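Local coordinates for protein citrate synthase (Thermotoga maritima, PDB 2P2W) that probably catalyses the condensation of oxaloacetate with acetyl-CoA and water to citrate and CoA, the entry step of the tricarboxylic acid cycle, at residues V187-L192 with Y196-G201. Numbering follows the deposited sequence.
Sequences VIASTL and YSCIVG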
ATOM      1  N   VAL A 187       7.808   2.480  -1.391  1.00 16.15           N
ATOM      2  CA  VAL A 187       8.178   1.294  -0.620  1.00 16.75           C
ATOM      3  C   VAL A 187       7.737   0.048  -1.382  1.00 18.09           C
ATOM      4  O   VAL A 187       8.500  -0.909  -1.536  1.00 17.82           O
ATOM      5  CB  VAL A 187       7.516   1.295   0.781  1.00 15.55           C
ATOM      6  CG1 VAL A 187       7.735  -0.058   1.467  1.00 17.72           C
ATOM      7  CG2 VAL A 187       8.120   2.406   1.630  1.00 16.25           C
ATOM      8  N   ILE A 188       6.503   0.073  -1.874  1.00 17.55           N
ATOM      9  CA  ILE A 188       5.972  -1.050  -2.628  1.00 16.23           C
ATOM     10  C   ILE A 188       6.730  -1.196  -3.944  1.00 17.08           C
ATOM     11  O   ILE A 188       7.082  -2.305  -4.345  1.00 15.74           O
ATOM     12  CB  ILE A 188       4.464  -0.860  -2.899  1.00 17.37           C
ATOM     13  CG1 ILE A 188       3.711  -0.895  -1.566  1.00 17.32           C
ATOM     14  CG2 ILE A 188       3.952  -1.946  -3.850  1.00 17.47           C
ATOM     15  CD1 ILE A 188       2.280  -0.404  -1.633  1.00 16.89           C
ATOM     16  N   ALA A 189       6.990  -0.075  -4.612  1.00 16.15           N
ATOM     17  CA  ALA A 189       7.716  -0.105  -5.880  1.00 16.36           C
ATOM     18  C   ALA A 189       9.146  -0.638  -5.729  1.00 16.70           C
ATOM     19  O   ALA A 189       9.680  -1.253  -6.656  1.00 16.47           O
ATOM     20  CB  ALA A 189       7.745   1.298  -6.493  1.00 15.01           C
ATOM     21  N   SER A 190       9.760  -0.408  -4.568  1.00 16.67           N
ATOM     22  CA  SER A 190      11.138  -0.842  -4.338  1.00 16.82           C
ATOM     23  C   SER A 190      11.304  -2.382  -4.332  1.00 17.85           C
ATOM     24  O   SER A 190      12.403  -2.903  -4.429  1.00 17.92           O
ATOM     25  CB  SER A 190      11.620  -0.251  -3.013  1.00 17.38           C
ATOM     26  OG  SER A 190      11.126  -1.041  -1.931  1.00 18.02           O
ATOM     27  N   THR A 191      10.168  -3.103  -4.178  1.00 17.16           N
ATOM     28  CA  THR A 191      10.218  -4.578  -4.236  1.00 16.91           C
ATOM     29  C   THR A 191      10.066  -5.127  -5.678  1.00 17.40           C
ATOM     30  O   THR A 191      10.022  -6.330  -5.937  1.00 17.49           O
ATOM     31  CB  THR A 191       9.083  -5.136  -3.376  1.00 18.05           C
ATOM     32  OG1 THR A 191       7.837  -4.865  -4.021  1.00 16.65           O
ATOM     33  CG2 THR A 191       9.077  -4.486  -1.988  1.00 17.12           C
ATOM     34  N   LEU A 192       9.950  -4.166  -6.600  1.00 18.11           N
ATOM     35  CA  LEU A 192       9.720  -4.339  -8.022  1.00 17.99           C
ATOM     36  C   LEU A 192       8.303  -4.832  -8.296  1.00 18.35           C
ATOM     37  O   LEU A 192       8.032  -5.476  -9.301  1.00 18.06           O
ATOM     38  CB  LEU A 192      10.783  -5.306  -8.557  1.00 17.60           C
ATOM     39  CG  LEU A 192      12.155  -4.630  -8.657  1.00 20.43           C
ATOM     40  CD1 LEU A 192      13.143  -5.413  -9.520  1.00 19.47           C
ATOM     41  CD2 LEU A 192      12.085  -3.224  -9.257  1.00 20.02           C
ATOM     42  N   TYR A 196       0.169  -1.068 -10.392  1.00 17.66           N
ATOM     43  CA  TYR A 196      -1.146  -1.025  -9.753  1.00 19.19           C
ATOM     44  C   TYR A 196      -1.016  -1.226  -8.247  1.00 18.69           C
ATOM     45  O   TYR A 196      -1.675  -0.540  -7.462  1.00 17.94           O
ATOM     46  CB  TYR A 196      -2.063  -2.090 -10.356  1.00 20.93           C
ATOM     47  CG  TYR A 196      -2.115  -2.008 -11.860  1.00 25.88           C
ATOM     48  CD1 TYR A 196      -2.580  -0.856 -12.498  1.00 27.40           C
ATOM     49  CD2 TYR A 196      -1.649  -3.059 -12.648  1.00 27.38           C
ATOM     50  CE1 TYR A 196      -2.574  -0.751 -13.889  1.00 30.39           C
ATOM     51  CE2 TYR A 196      -1.640  -2.966 -14.039  1.00 30.37           C
ATOM     52  CZ  TYR A 196      -2.102  -1.810 -14.652  1.00 32.24           C
ATOM     53  OH  TYR A 196      -2.075  -1.712 -16.026  1.00 35.79           O
ATOM     54  N   SER A 197      -0.156  -2.159  -7.849  1.00 18.05           N
ATOM     55  CA  SER A 197       0.068  -2.422  -6.435  1.00 17.60           C
ATOM     56  C   SER A 197       0.608  -1.176  -5.738  1.00 17.96           C
ATOM     57  O   SER A 197       0.190  -0.850  -4.624  1.00 17.12           O
ATOM     58  CB  SER A 197       1.047  -3.584  -6.253  1.00 17.00           C
ATOM     59  OG  SER A 197       0.460  -4.812  -6.646  1.00 16.50           O
ATOM     60  N   CYS A 198       1.541  -0.483  -6.388  1.00 17.30           N
ATOM     61  CA  CYS A 198       2.106   0.731  -5.810  1.00 17.29           C
ATOM     62  C   CYS A 198       0.992   1.755  -5.589  1.00 17.20           C
ATOM     63  O   CYS A 198       0.889   2.359  -4.521  1.00 16.56           O
ATOM     64  CB  CYS A 198       3.163   1.333  -6.741  1.00 18.41           C
ATOM     65  SG  CYS A 198       4.547   0.234  -7.124  1.00 18.82           S
ATOM     66  N   ILE A 199       0.155   1.937  -6.607  1.00 17.46           N
ATOM     67  CA  ILE A 199      -0.945   2.895  -6.536  1.00 17.44           C
ATOM     68  C   ILE A 199      -1.976   2.547  -5.460  1.00 18.33           C
ATOM     69  O   ILE A 199      -2.423   3.423  -4.713  1.00 18.44           O
ATOM     70  CB  ILE A 199      -1.637   3.020  -7.917  1.00 18.56           C
ATOM     71  CG1 ILE A 199      -0.622   3.542  -8.942  1.00 18.78           C
ATOM     72  CG2 ILE A 199      -2.843   3.961  -7.827  1.00 17.68           C
ATOM     73  CD1 ILE A 199      -1.123   3.554 -10.388  1.00 18.09           C
ATOM     74  N   VAL A 200      -2.350   1.273  -5.371  1.00 18.68           N
ATOM     75  CA  VAL A 200      -3.326   0.844  -4.378  1.00 19.42           C
ATOM     76  C   VAL A 200      -2.833   1.099  -2.953  1.00 19.08           C
ATOM     77  O   VAL A 200      -3.624   1.417  -2.064  1.00 18.84           O
ATOM     78  CB  VAL A 200      -3.685  -0.644  -4.578  1.00 20.86           C
ATOM     79  CG1 VAL A 200      -4.510  -1.159  -3.411  1.00 24.60           C
ATOM     80  CG2 VAL A 200      -4.473  -0.792  -5.872  1.00 22.60           C
ATOM     81  N   GLY A 201      -1.528   0.966  -2.735  1.00 18.05           N
ATOM     82  CA  GLY A 201      -0.981   1.238  -1.417  1.00 17.97           C
ATOM     83  C   GLY A 201      -1.014   2.739  -1.162  1.00 18.37           C
ATOM     84  O   GLY A 201      -1.355   3.189  -0.064  1.00 19.25           O
TER
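I188 lies across the backbone of the facing helix, where both its branches find contacts. I188 CD1 meets S197 O and G201 CA, each at 3.7 Å, while I188 CG2 lies over the backbone of C198, 3.8 Å from its N and CA. The split follows from chi1 of -65°, which sets CG2 anti to the backbone N and CG1 anti to the carbonyl carbon, beside the N. Glycine suits position 201 because a CB there would collide with I188 CD1. C198 sends its sulfur to A189, where SG lies 3.4 Å from both CA and CB, a tight contact that suits a residue as small as alanine. Cutting I188 back to an alanine is likely to open a gap over G201 and take one apolar partner from C198 SG. In the largely helical citrate synthase fold, helix 180-189 and helix 195-207 are consecutive helices packed at a tight turn beside the second subunit, whose own G201 also packs on I188. The first helix closes in a Schellman motif, with L192 at positive phi. T191 OG1 bonds back to I188 O at 2.7 Å, in the carbonyl plane, and that oxygen also accepts from T191 N. S190 OG bonds to V187 O and to I343 N, T191 OG1 also to A205 O of the second subunit. Near the start of the second helix, S197 OG is hydrogen-bonded to D194 OD1 and to K95 of the second subunit.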